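Local coordinates for type III effector XopAI (Xanthomonas citri, PDB 6K93), which adopts a mono-ADP-ribosyltransferase fold, probably binds arginine-containing peptides, and as a type III effector is presumably delivered into host plant cells, at residues 205-210 and 272-277; 246-251 and 285-290; 125-130 and 197-202; 179-184 and 191-196; 223-228 and 256-261. One frame throughout, in Å; residues are numbered along the deposited sequence.

Contact 1: residues 205-210 and 272-277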
# COMPACT_ATOMS: atom_id res chain seq x y z
N SER A 205 0.22 -8.15 2.67
CA SER A 205 -0.19 -9.14 3.66
C SER A 205 -1.30 -8.60 4.54
O SER A 205 -2.28 -9.29 4.80
CB SER A 205 1.03 -9.54 4.49
OG SER A 205 0.71 -10.59 5.35
N ALA A 206 -1.15 -7.36 5.01
CA ALA A 206 -2.18 -6.76 5.86
C ALA A 206 -3.50 -6.67 5.12
O ALA A 206 -4.57 -6.97 5.67
CB ALA A 206 -1.74 -5.38 6.31
N LEU A 207 -3.47 -6.20 3.87
CA LEU A 207 -4.70 -5.98 3.13
C LEU A 207 -5.44 -7.28 2.85
O LEU A 207 -6.68 -7.30 2.86
CB LEU A 207 -4.42 -5.23 1.84
CG LEU A 207 -3.95 -3.77 2.06
CD1 LEU A 207 -3.41 -3.21 0.75
CD2 LEU A 207 -5.07 -2.90 2.58
N HIS A 208 -4.71 -8.37 2.63
CA HIS A 208 -5.37 -9.63 2.35
C HIS A 208 -5.68 -10.43 3.60
O HIS A 208 -6.43 -11.41 3.52
CB HIS A 208 -4.50 -10.46 1.40
CG HIS A 208 -4.53 -9.97 -0.01
ND1 HIS A 208 -5.71 -9.79 -0.71
CD2 HIS A 208 -3.53 -9.59 -0.85
CE1 HIS A 208 -5.43 -9.34 -1.92
NE2 HIS A 208 -4.12 -9.22 -2.03
N SER A 209 -5.16 -10.04 4.76
CA SER A 209 -5.47 -10.76 5.98
C SER A 209 -6.53 -10.06 6.83
O SER A 209 -7.14 -10.72 7.68
CB SER A 209 -4.20 -10.99 6.80
OG SER A 209 -3.55 -9.83 7.16
N LEU A 210 -6.79 -8.76 6.60
CA LEU A 210 -7.88 -8.09 7.31
C LEU A 210 -9.17 -8.86 7.11
O LEU A 210 -9.45 -9.31 5.99
CB LEU A 210 -8.09 -6.66 6.82
CG LEU A 210 -7.12 -5.61 7.37
CD1 LEU A 210 -7.27 -4.29 6.67
CD2 LEU A 210 -7.26 -5.43 8.90
N LYS A 272 -10.04 -2.26 1.23
CA LYS A 272 -10.08 -2.34 2.68
C LYS A 272 -10.04 -0.95 3.30
O LYS A 272 -9.25 -0.09 2.90
CB LYS A 272 -8.90 -3.17 3.21
CG LYS A 272 -9.03 -4.65 2.90
CD LYS A 272 -10.14 -5.26 3.68
CE LYS A 272 -10.20 -6.77 3.54
NZ LYS A 272 -10.67 -7.19 2.20
N ARG A 273 -10.90 -0.76 4.30
CA ARG A 273 -10.97 0.47 5.07
C ARG A 273 -9.83 0.48 6.08
O ARG A 273 -9.74 -0.42 6.91
CB ARG A 273 -12.30 0.54 5.80
CG ARG A 273 -13.48 0.31 4.89
CD ARG A 273 -14.76 0.18 5.70
NE ARG A 273 -15.26 1.50 6.00
CZ ARG A 273 -16.43 1.72 6.61
NH1 ARG A 273 -17.20 0.70 6.98
NH2 ARG A 273 -16.84 2.96 6.85
N ILE A 274 -8.94 1.47 5.98
CA ILE A 274 -7.79 1.52 6.87
C ILE A 274 -7.81 2.71 7.81
O ILE A 274 -6.80 2.98 8.48
CB ILE A 274 -6.48 1.45 6.07
CG1 ILE A 274 -6.28 2.68 5.16
CG2 ILE A 274 -6.45 0.18 5.22
CD1 ILE A 274 -4.82 2.79 4.63
N SER A 275 -8.95 3.39 7.92
CA SER A 275 -9.07 4.52 8.85
C SER A 275 -8.73 4.14 10.29
O SER A 275 -8.16 4.94 11.03
CB SER A 275 -10.47 5.13 8.76
OG SER A 275 -11.49 4.17 9.04
N MET A 276 -9.05 2.91 10.69
CA MET A 276 -8.72 2.46 12.05
C MET A 276 -7.21 2.49 12.33
O MET A 276 -6.80 2.60 13.50
CB MET A 276 -9.24 1.02 12.23
CG MET A 276 -10.73 0.87 12.26
SD MET A 276 -11.23 0.39 13.93
CE MET A 276 -10.36 -1.17 14.12
N PHE A 277 -6.37 2.37 11.28
CA PHE A 277 -4.93 2.23 11.43
C PHE A 277 -4.19 3.49 11.06
O PHE A 277 -3.01 3.62 11.38
CB PHE A 277 -4.45 1.05 10.58
CG PHE A 277 -5.33 -0.13 10.72
CD1 PHE A 277 -5.39 -0.79 11.94
CD2 PHE A 277 -6.15 -0.53 9.70
CE1 PHE A 277 -6.24 -1.86 12.11
CE2 PHE A 277 -6.99 -1.61 9.85
CZ PHE A 277 -7.05 -2.27 11.06
O HOH W 1 -8.43 -7.36 0.61

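Contact 2: residues 246-251 and 285-290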
# COMPACT_ATOMS: atom_id res chain seq x y z
N PHE A 246 -0.17 0.35 -5.26
CA PHE A 246 -1.01 0.55 -4.09
C PHE A 246 -1.91 1.73 -4.40
O PHE A 246 -1.49 2.89 -4.40
CB PHE A 246 -0.17 0.80 -2.85
CG PHE A 246 0.61 -0.40 -2.43
CD1 PHE A 246 1.82 -0.65 -3.00
CD2 PHE A 246 0.11 -1.29 -1.50
CE1 PHE A 246 2.55 -1.77 -2.66
CE2 PHE A 246 0.82 -2.41 -1.17
CZ PHE A 246 2.05 -2.64 -1.75
N PHE A 247 -3.17 1.45 -4.69
CA PHE A 247 -4.11 2.46 -5.16
C PHE A 247 -5.00 2.90 -4.01
O PHE A 247 -5.73 2.09 -3.42
CB PHE A 247 -4.97 1.91 -6.28
CG PHE A 247 -5.93 2.91 -6.87
CD1 PHE A 247 -5.46 4.06 -7.50
CD2 PHE A 247 -7.29 2.68 -6.81
CE1 PHE A 247 -6.37 4.96 -8.06
CE2 PHE A 247 -8.18 3.58 -7.36
CZ PHE A 247 -7.72 4.71 -7.98
N ALA A 248 -4.90 4.16 -3.64
CA ALA A 248 -5.65 4.71 -2.52
C ALA A 248 -6.85 5.52 -2.99
O ALA A 248 -6.84 6.16 -4.05
CB ALA A 248 -4.77 5.59 -1.64
N ALA A 249 -7.89 5.47 -2.18
CA ALA A 249 -9.12 6.20 -2.43
C ALA A 249 -9.74 6.61 -1.11
O ALA A 249 -9.29 6.22 -0.05
CB ALA A 249 -10.09 5.35 -3.25
N SER A 250 -10.79 7.41 -1.18
CA SER A 250 -11.52 7.88 -0.01
C SER A 250 -12.99 7.47 -0.13
O SER A 250 -13.57 7.52 -1.22
CB SER A 250 -11.37 9.39 0.11
OG SER A 250 -12.18 9.92 1.14
N GLU A 251 -13.57 7.06 1.01
CA GLU A 251 -15.00 6.76 1.05
C GLU A 251 -15.82 8.01 0.82
O GLU A 251 -16.96 7.94 0.35
CB GLU A 251 -15.36 6.15 2.38
CG GLU A 251 -14.69 4.85 2.68
CD GLU A 251 -15.00 4.33 4.08
OE1 GLU A 251 -16.02 4.73 4.64
OE2 GLU A 251 -14.20 3.53 4.58
N GLU A 285 -9.86 6.35 4.37
CA GLU A 285 -9.08 5.80 3.27
C GLU A 285 -9.42 4.35 3.03
O GLU A 285 -9.59 3.57 3.97
CB GLU A 285 -7.59 5.96 3.54
CG GLU A 285 -6.72 5.46 2.42
CD GLU A 285 -5.25 5.85 2.58
OE1 GLU A 285 -4.86 6.36 3.65
OE2 GLU A 285 -4.49 5.62 1.63
N VAL A 286 -9.50 3.99 1.75
CA VAL A 286 -9.64 2.62 1.27
C VAL A 286 -8.42 2.34 0.40
O VAL A 286 -8.08 3.16 -0.45
CB VAL A 286 -10.94 2.41 0.47
CG1 VAL A 286 -10.99 1.08 -0.21
CG2 VAL A 286 -12.14 2.60 1.41
N LEU A 287 -7.76 1.21 0.62
CA LEU A 287 -6.49 0.91 -0.04
C LEU A 287 -6.61 -0.41 -0.76
O LEU A 287 -7.04 -1.41 -0.17
CB LEU A 287 -5.35 0.90 0.96
CG LEU A 287 -3.98 0.75 0.33
CD1 LEU A 287 -3.64 1.88 -0.60
CD2 LEU A 287 -2.93 0.62 1.41
N PHE A 288 -6.24 -0.41 -2.03
CA PHE A 288 -6.20 -1.63 -2.84
C PHE A 288 -4.75 -2.06 -3.08
O PHE A 288 -3.90 -1.20 -3.38
CB PHE A 288 -6.87 -1.43 -4.21
CG PHE A 288 -8.30 -0.95 -4.17
CD1 PHE A 288 -8.58 0.39 -4.17
CD2 PHE A 288 -9.34 -1.86 -4.24
CE1 PHE A 288 -9.89 0.84 -4.21
CE2 PHE A 288 -10.65 -1.41 -4.27
CZ PHE A 288 -10.91 -0.07 -4.26
N PRO A 289 -4.46 -3.35 -3.01
CA PRO A 289 -3.08 -3.79 -3.22
C PRO A 289 -2.77 -3.95 -4.70
O PRO A 289 -3.68 -4.14 -5.52
CB PRO A 289 -3.05 -5.16 -2.53
CG PRO A 289 -4.45 -5.66 -2.66
CD PRO A 289 -5.35 -4.44 -2.55
N PRO A 290 -1.48 -3.92 -5.07
CA PRO A 290 -1.09 -4.42 -6.39
C PRO A 290 -1.74 -5.76 -6.64
O PRO A 290 -1.86 -6.58 -5.73
CB PRO A 290 0.43 -4.51 -6.30
CG PRO A 290 0.80 -3.45 -5.25
CD PRO A 290 -0.31 -3.55 -4.24
O HOH W 2 -11.64 3.94 5.82

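Contact 3: residues 125-130 and 197-202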
# COMPACT_ATOMS: atom_id res chain seq x y z
N THR A 125 13.49 -3.34 9.54
CA THR A 125 14.72 -2.67 9.12
C THR A 125 14.43 -1.58 8.11
O THR A 125 14.96 -0.47 8.21
CB THR A 125 15.70 -3.66 8.54
OG1 THR A 125 16.10 -4.55 9.57
CG2 THR A 125 16.94 -2.94 7.98
N ALA A 126 13.58 -1.86 7.12
CA ALA A 126 13.29 -0.87 6.10
C ALA A 126 12.72 0.40 6.70
O ALA A 126 13.11 1.50 6.31
CB ALA A 126 12.32 -1.45 5.06
N LEU A 127 11.77 0.26 7.62
CA LEU A 127 11.16 1.45 8.20
C LEU A 127 12.17 2.22 9.04
O LEU A 127 12.29 3.44 8.90
CB LEU A 127 9.94 1.07 9.02
CG LEU A 127 9.08 2.28 9.43
CD1 LEU A 127 7.60 1.91 9.48
CD2 LEU A 127 9.54 2.81 10.80
N ILE A 128 12.92 1.53 9.90
CA ILE A 128 13.81 2.23 10.81
C ILE A 128 14.95 2.91 10.06
O ILE A 128 15.40 3.99 10.47
CB ILE A 128 14.28 1.26 11.91
CG1 ILE A 128 13.09 0.92 12.81
CG2 ILE A 128 15.44 1.87 12.70
CD1 ILE A 128 13.34 -0.17 13.80
N THR A 129 15.41 2.32 8.96
CA THR A 129 16.55 2.87 8.21
C THR A 129 16.14 3.77 7.05
O THR A 129 17.01 4.21 6.29
CB THR A 129 17.42 1.72 7.66
OG1 THR A 129 16.69 1.00 6.66
CG2 THR A 129 17.88 0.80 8.75
N LEU A 130 14.85 4.05 6.88
CA LEU A 130 14.37 4.68 5.66
C LEU A 130 14.97 6.07 5.45
O LEU A 130 15.15 6.51 4.31
CB LEU A 130 12.86 4.78 5.70
CG LEU A 130 12.18 5.22 4.39
CD1 LEU A 130 12.43 4.18 3.32
CD2 LEU A 130 10.71 5.42 4.62
N LEU A 197 10.35 -2.86 -1.48
CA LEU A 197 9.88 -4.24 -1.59
C LEU A 197 9.52 -4.80 -0.22
O LEU A 197 8.53 -5.52 -0.07
CB LEU A 197 10.95 -5.11 -2.27
CG LEU A 197 11.20 -4.76 -3.73
CD1 LEU A 197 12.44 -5.49 -4.21
CD2 LEU A 197 10.01 -5.08 -4.61
N ALA A 198 10.31 -4.47 0.81
CA ALA A 198 10.02 -4.94 2.15
C ALA A 198 8.72 -4.34 2.68
O ALA A 198 7.90 -5.04 3.26
CB ALA A 198 11.20 -4.59 3.08
N PHE A 199 8.52 -3.03 2.49
CA PHE A 199 7.26 -2.40 2.83
C PHE A 199 6.10 -3.10 2.12
O PHE A 199 5.05 -3.38 2.71
CB PHE A 199 7.28 -0.92 2.39
CG PHE A 199 7.67 0.08 3.46
CD1 PHE A 199 8.98 0.15 3.93
CD2 PHE A 199 6.75 0.98 3.94
CE1 PHE A 199 9.35 1.09 4.90
CE2 PHE A 199 7.10 1.92 4.91
CZ PHE A 199 8.39 1.98 5.38
N ALA A 200 6.26 -3.34 0.81
CA ALA A 200 5.16 -3.86 0.00
C ALA A 200 4.65 -5.19 0.55
O ALA A 200 3.44 -5.42 0.60
CB ALA A 200 5.62 -4.00 -1.45
N LYS A 201 5.56 -6.08 0.95
CA LYS A 201 5.13 -7.40 1.39
C LYS A 201 4.22 -7.30 2.60
O LYS A 201 3.23 -8.03 2.71
CB LYS A 201 6.35 -8.27 1.71
CG LYS A 201 7.20 -8.53 0.49
CD LYS A 201 8.47 -9.26 0.83
CE LYS A 201 9.35 -9.35 -0.40
NZ LYS A 201 10.75 -9.77 -0.06
N CYS A 202 4.54 -6.43 3.54
CA CYS A 202 3.73 -6.32 4.74
C CYS A 202 2.43 -5.56 4.51
O CYS A 202 1.40 -5.92 5.10
CB CYS A 202 4.56 -5.68 5.85
SG CYS A 202 5.78 -6.86 6.50

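Contact 4: residues 179-184 and 191-196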
# COMPACT_ATOMS: atom_id res chain seq x y z
N TYR A 179 4.90 6.47 2.36
CA TYR A 179 4.21 5.80 1.25
C TYR A 179 4.95 5.95 -0.07
O TYR A 179 4.79 5.10 -0.96
CB TYR A 179 2.79 6.35 1.07
CG TYR A 179 2.64 7.70 0.39
CD1 TYR A 179 2.98 8.88 1.03
CD2 TYR A 179 2.17 7.80 -0.92
CE1 TYR A 179 2.85 10.12 0.42
CE2 TYR A 179 2.02 9.04 -1.54
CZ TYR A 179 2.37 10.19 -0.86
OH TYR A 179 2.24 11.44 -1.45
N GLU A 180 5.71 7.02 -0.24
CA GLU A 180 6.37 7.25 -1.52
C GLU A 180 7.37 6.17 -1.87
O GLU A 180 7.65 5.96 -3.06
CB GLU A 180 7.05 8.63 -1.50
CG GLU A 180 6.00 9.74 -1.52
CD GLU A 180 6.49 11.00 -2.20
OE1 GLU A 180 7.30 11.72 -1.58
OE2 GLU A 180 6.05 11.27 -3.34
N VAL A 181 7.91 5.46 -0.86
CA VAL A 181 8.88 4.42 -1.16
C VAL A 181 8.22 3.18 -1.73
O VAL A 181 8.89 2.35 -2.36
CB VAL A 181 9.71 4.05 0.09
CG1 VAL A 181 8.99 3.14 1.03
CG2 VAL A 181 11.08 3.43 -0.34
N VAL A 182 6.91 3.02 -1.54
CA VAL A 182 6.27 1.74 -1.84
C VAL A 182 5.13 1.83 -2.84
O VAL A 182 4.81 0.82 -3.48
CB VAL A 182 5.79 1.09 -0.52
CG1 VAL A 182 4.71 1.94 0.17
CG2 VAL A 182 5.31 -0.33 -0.73
N GLN A 183 4.48 3.00 -2.97
CA GLN A 183 3.26 3.05 -3.77
C GLN A 183 3.47 2.43 -5.14
O GLN A 183 2.61 1.68 -5.63
CB GLN A 183 2.76 4.48 -3.92
CG GLN A 183 1.53 4.59 -4.85
CD GLN A 183 0.68 5.82 -4.59
OE1 GLN A 183 1.17 6.93 -4.46
NE2 GLN A 183 -0.64 5.61 -4.53
N ASP A 184 4.59 2.73 -5.79
CA ASP A 184 4.82 2.35 -7.18
C ASP A 184 5.88 1.26 -7.34
O ASP A 184 6.30 0.99 -8.48
CB ASP A 184 5.27 3.54 -8.03
CG ASP A 184 4.15 4.53 -8.37
OD1 ASP A 184 3.02 4.28 -7.99
OD2 ASP A 184 4.44 5.54 -9.03
N ARG A 191 11.97 1.86 -10.63
CA ARG A 191 13.27 1.38 -10.14
C ARG A 191 13.05 0.83 -8.75
O ARG A 191 12.71 1.60 -7.84
CB ARG A 191 14.28 2.53 -10.11
CG ARG A 191 14.79 2.99 -11.46
CD ARG A 191 16.00 3.93 -11.30
NE ARG A 191 16.72 3.68 -10.04
CZ ARG A 191 17.74 2.85 -9.90
NH1 ARG A 191 18.20 2.18 -10.96
NH2 ARG A 191 18.32 2.68 -8.72
N PRO A 192 13.17 -0.48 -8.51
CA PRO A 192 12.83 -1.00 -7.19
C PRO A 192 13.91 -0.67 -6.18
O PRO A 192 15.08 -0.45 -6.51
CB PRO A 192 12.72 -2.51 -7.42
CG PRO A 192 13.68 -2.79 -8.49
CD PRO A 192 13.66 -1.54 -9.40
N THR A 193 13.49 -0.58 -4.93
CA THR A 193 14.42 -0.50 -3.82
C THR A 193 14.12 -1.63 -2.85
O THR A 193 13.00 -2.12 -2.76
CB THR A 193 14.33 0.84 -3.07
OG1 THR A 193 13.06 0.95 -2.41
CG2 THR A 193 14.51 1.99 -4.04
N ALA A 194 15.15 -2.03 -2.11
CA ALA A 194 14.94 -3.02 -1.05
C ALA A 194 13.92 -2.53 -0.04
O ALA A 194 13.08 -3.31 0.44
CB ALA A 194 16.26 -3.34 -0.35
N HIS A 195 13.99 -1.25 0.33
CA HIS A 195 13.05 -0.72 1.31
C HIS A 195 11.61 -0.83 0.82
O HIS A 195 10.70 -1.23 1.55
CB HIS A 195 13.38 0.72 1.63
CG HIS A 195 14.68 0.88 2.34
ND1 HIS A 195 15.88 0.62 1.73
CD2 HIS A 195 14.96 1.26 3.61
CE1 HIS A 195 16.85 0.81 2.61
NE2 HIS A 195 16.32 1.22 3.76
N GLY A 196 11.39 -0.43 -0.43
CA GLY A 196 10.05 -0.49 -0.99
C GLY A 196 9.52 -1.91 -1.06
O GLY A 196 8.35 -2.15 -0.77
O HOH W 3 11.17 2.40 -3.73

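Contact 5: residues 223-228 and 256-261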
# COMPACT_ATOMS: atom_id res chain seq x y z
N GLY A 223 -7.99 11.30 -6.46
CA GLY A 223 -7.44 12.29 -7.36
C GLY A 223 -5.93 12.24 -7.31
O GLY A 223 -5.38 12.21 -6.20
N GLU A 224 -5.27 12.30 -8.47
CA GLU A 224 -3.81 12.31 -8.54
C GLU A 224 -3.38 13.22 -9.67
O GLU A 224 -4.13 13.42 -10.62
CB GLU A 224 -3.24 10.90 -8.76
CG GLU A 224 -3.48 9.90 -7.66
CD GLU A 224 -2.72 8.64 -7.85
OE1 GLU A 224 -1.55 8.71 -8.29
OE2 GLU A 224 -3.24 7.56 -7.49
N ASP A 225 -2.17 13.74 -9.59
CA ASP A 225 -1.67 14.58 -10.68
C ASP A 225 -0.77 13.76 -11.60
O ASP A 225 0.45 13.89 -11.61
CB ASP A 225 -0.93 15.80 -10.16
CG ASP A 225 -1.84 16.92 -9.74
OD1 ASP A 225 -2.97 17.14 -10.34
OD2 ASP A 225 -1.44 17.61 -8.82
N GLN A 226 -1.40 12.93 -12.41
CA GLN A 226 -0.73 12.10 -13.40
C GLN A 226 -0.94 12.68 -14.79
O GLN A 226 -1.91 13.41 -15.05
CB GLN A 226 -1.25 10.65 -13.36
CG GLN A 226 -1.14 9.94 -12.01
CD GLN A 226 0.30 9.60 -11.60
OE1 GLN A 226 1.26 9.84 -12.33
NE2 GLN A 226 0.44 9.05 -10.39
N LEU A 227 -0.03 12.34 -15.69
CA LEU A 227 -0.07 12.83 -17.05
C LEU A 227 -1.01 11.99 -17.91
O LEU A 227 -1.32 10.84 -17.58
CB LEU A 227 1.33 12.80 -17.63
CG LEU A 227 2.29 13.84 -17.03
CD1 LEU A 227 3.71 13.37 -17.27
CD2 LEU A 227 2.02 15.18 -17.68
N PRO A 228 -1.47 12.55 -19.03
CA PRO A 228 -2.38 11.78 -19.89
C PRO A 228 -1.79 10.47 -20.38
O PRO A 228 -2.52 9.47 -20.42
CB PRO A 228 -2.67 12.75 -21.04
CG PRO A 228 -2.53 14.12 -20.38
CD PRO A 228 -1.37 13.97 -19.44
N SER A 256 -11.68 19.67 -1.64
CA SER A 256 -10.22 19.67 -1.58
C SER A 256 -9.72 20.98 -2.17
O SER A 256 -10.38 21.62 -3.00
CB SER A 256 -9.62 18.47 -2.30
OG SER A 256 -10.07 17.27 -1.67
N TRP A 257 -8.52 21.37 -1.72
CA TRP A 257 -8.01 22.66 -2.12
C TRP A 257 -7.50 22.67 -3.56
O TRP A 257 -7.40 23.75 -4.15
CB TRP A 257 -6.89 23.09 -1.18
CG TRP A 257 -5.57 22.42 -1.35
CD1 TRP A 257 -5.15 21.28 -0.75
CD2 TRP A 257 -4.47 22.89 -2.14
NE1 TRP A 257 -3.85 20.99 -1.13
CE2 TRP A 257 -3.42 21.97 -1.98
CE3 TRP A 257 -4.28 23.99 -2.98
CZ2 TRP A 257 -2.19 22.11 -2.62
CZ3 TRP A 257 -3.05 24.14 -3.62
CH2 TRP A 257 -2.03 23.21 -3.44
N GLN A 258 -7.20 21.50 -4.12
CA GLN A 258 -6.67 21.40 -5.47
C GLN A 258 -7.58 20.51 -6.30
O GLN A 258 -8.00 19.44 -5.85
CB GLN A 258 -5.23 20.85 -5.46
CG GLN A 258 -4.96 19.69 -4.50
CD GLN A 258 -3.51 19.25 -4.54
OE1 GLN A 258 -2.75 19.67 -5.42
NE2 GLN A 258 -3.12 18.39 -3.61
N GLY A 259 -7.93 20.98 -7.48
CA GLY A 259 -8.63 20.15 -8.44
C GLY A 259 -7.60 19.35 -9.19
O GLY A 259 -6.73 19.92 -9.84
N MET A 260 -7.70 18.03 -9.09
CA MET A 260 -6.64 17.16 -9.56
C MET A 260 -6.75 16.87 -11.06
O MET A 260 -7.84 16.89 -11.66
CB MET A 260 -6.67 15.85 -8.77
CG MET A 260 -6.58 16.07 -7.26
SD MET A 260 -5.05 16.92 -6.82
CE MET A 260 -3.91 15.68 -7.38
N ALA A 261 -5.58 16.58 -11.68
CA ALA A 261 -5.52 16.36 -13.12
C ALA A 261 -6.22 15.08 -13.55
O ALA A 261 -6.73 14.99 -14.67
CB ALA A 261 -4.08 16.33 -13.58

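Contact 1: residues 205-210 and 272-277
Lys272 NZ is held by three partners: water 1, which takes a bond from it at 2.8 Å, the hydroxyl of Ser215 and the carbonyl of Thr270. Water 1 in turn donates to the carbonyl oxygen of Leu207, 2.9 Å from Leu207 O, and so joins the lysine to the last turn of helix 194-209. The lysine chain bends twice, at chi2 (-68°) and again at chi4 (-72°), so its methylenes curl round that turn before the ammonium reaches the water. On the way Lys272 CG passes 3.5 Å from Leu207 O, and Lys272 CE lies 3.6 Å from Leu210 O. The apolar branches run alongside in the opposite sense: Leu207 CD2 meets Lys272 CB at 3.9 Å, while Leu210 lays CB against the far end of the chain. Beyond it, Leu210 CD2 approaches Phe277 CZ at 3.8 Å, oblique to a ring that has Met276 CB over one face. The lysine thus serves as hydrocarbon filler along its stem and as a hydrogen-bond donor at its tip. Placed by the C-terminal carbonyls of a helix, its positive charge probably interacts favourably with the helix dipole, and its three polar partners probably offset part of the burial cost.

Contact 2: residues 246-251 and 285-290
Phe246 starts its contact at CB, 4.3 Å from Leu287 CD1, and ends it under Pro290. From CG outward every ring atom lies within 3.7 Å of Pro290 CD or CG: CD2, CE2 and CZ look to Pro290 CD, CD1 and CE1 to Pro290 CG. The result is a CH-pi contact, Pro290 CD standing 3.4 Å from the centroid of the Phe246 ring and 8° off its normal. Next to this the backbones pair as antiparallel strands. Phe247 with Phe288 and Ala249 with Val286 are hydrogen-bonded pairs; Ala248 with Leu287 and Ser250 with Glu285 are non-hydrogen-bonded ones. Val286 N to Ala249 O measures 2.9 Å and is almost straight at 173°. On one face Phe288 CD1 comes to the edge of the Phe247 ring, 3.7 Å from Phe247 CD2. On the other, Glu285 OE2 lies 3.3 Å from Ala248 CB, its polar partner being Trp174 NE1. Strand 285-288 is the middle of a three-stranded antiparallel sheet, between 247-250 and 272-273. The Phe247 and Val286 face packs on strands 218-224 and 262-268 of the larger sheet, while Phe246 leans on Ala200, Ile203 and Ile204 of helix 194-209.

Contact 3: residues 125-130 and 197-202
The ring of Phe199 is the flat group here, projecting from helix 194-209 against the last turn of helix 117-128. At its edge, near the ring plane, sits Ala126 CB, 3.9 Å from Phe199 CD1. The backbone of Leu127 comes in obliquely, with Leu127 N 3.7 Å from Phe199 CE1, and so does Leu130 CD2, at 4.2 Å from Phe199 CZ. Another ring, that of Phe123, meets Phe199 edge-to-face. The phenylalanine reaches these places with chi1 at -96°, well away from a staggered position, which suggests that the surroundings dictate where the ring lies. Leu127 crosses the phenylalanine at about a right angle and touches it through CB, 4.1 Å from Phe199 CZ, with CG and CD1 at similar range. Beside the ring two methyls meet, Ala126 CB and Ala198 CB at 3.9 Å, and these small side chains let the helix backbones approach to 6.5 Å between the CA atoms of Ala126 and Ala198. The end of helix 117-128 is tied by Thr129, which gives two bonds to Thr125 O: one from OG1 at 2.7 Å, arriving above the carbonyl plane, and one from its backbone N. The same hydroxyl is also hydrogen-bonded to His195 NE2, a second link between the two helices. Around this apolar core helix 165-174 supplies Ala173 to both Leu127 and Phe199, helix 136-156 covers Leu127 with Met146, and helix 95-109 lies on Leu197 and Lys201 of helix 194-209.

Contact 4: residues 179-184 and 191-196
Val181 meets Gly196 through its carbonyl: Val181 O lies 3.4 Å from Gly196 CA, an approach helped by the lack of a side chain on the glycine. Beside it Val182 CG2 rests 3.5 Å from Gly196 O. The other valine, Val181, extends CG2 between two residues of the helix start, 3.8 Å from Thr193 OG1 and 4.1 Å from His195 CB. A water completes this shell: water 3 donates to Val181 O at 2.7 Å and is hydrogen-bonded to Thr193 OG1 as well. That hydroxyl is doing helix-capping work. Thr193 is the N-cap of helix 194-209, and its OG1, set between the backbone N and the carbonyl carbon by a chi1 of 67°, accepts from Gly196 N at 2.9 Å with an angle of 158°. Further out, Tyr179 O takes bonds from both Val182 N and Gln183 N, which curl the 179-183 backbone and present the valines to the helix. Gln183 NE2 is bonded to Phe246 O. The turn thus lies on the first turns of helix 194-209, where Val182 also touches Phe199, Ala200 and Ile203; helix 165-174 adds Trp174, and helix 95-109 packs against Pro192 and Ala194.

Contact 5: residues 223-228 and 256-261
Met260 and Asp225 cross at about a right angle, with the thioether methyl set over the face of the carboxylate. Met260 CE lies 3.4 Å from Asp225 CG and about as far from each carboxylate oxygen. Two successive bends, chi2 -60° and chi3 -63°, turn the chain back on itself; its stem lies on the neighbouring backbone, Met260 CG being 3.9 Å from Gly223 CA. The next residue of the loop grips the aspartate: Ala261 N donates to Asp225 OD1 at 3.0 Å, nearly along the C-O bond, and Ala261 CB lies 3.5 Å from that same oxygen. This meeting takes place at the margin of the five-stranded mixed sheet. Strand 218-224, outermost in it, gives way to residues 225-227, while the loop 256-261 leads into its antiparallel neighbour 262-268, to which Glu224 is bonded through Val262. The side chain of Glu224 starts out away from the loop. Its OE1 accepts from Gln226 NE2 at 2.9 Å, the carboxylate oxygen lying close to the amide plane of the glutamine, and its OE2 forms a salt bridge with Arg245. Gln226 adds its carbonyl, 3.9 Å from Ala261 CB at Gln226 O, and its side chain touches Val262.

Helix 194-209 carries contact 4 at its start, contact 3 one turn on and contact 1 at its end. The centres of contacts 3 and 4 are 9 Å apart, those of contacts 1 and 4 19 Å. Along the chain contact 4 falls within the loop that contact 3 closes, contact 3 closes before contact 1 opens, and contacts 1 and 2 cross, meeting in the three-stranded sheet through the Arg273-Glu251 salt bridge. Contact 5 is peripheral, its centre about 16 Å from that of contact 2. Contacts 3 and 4 hold the helical part together, contact 1 ties the helix end to the small sheet, and contacts 2 and 5 lie among the strands.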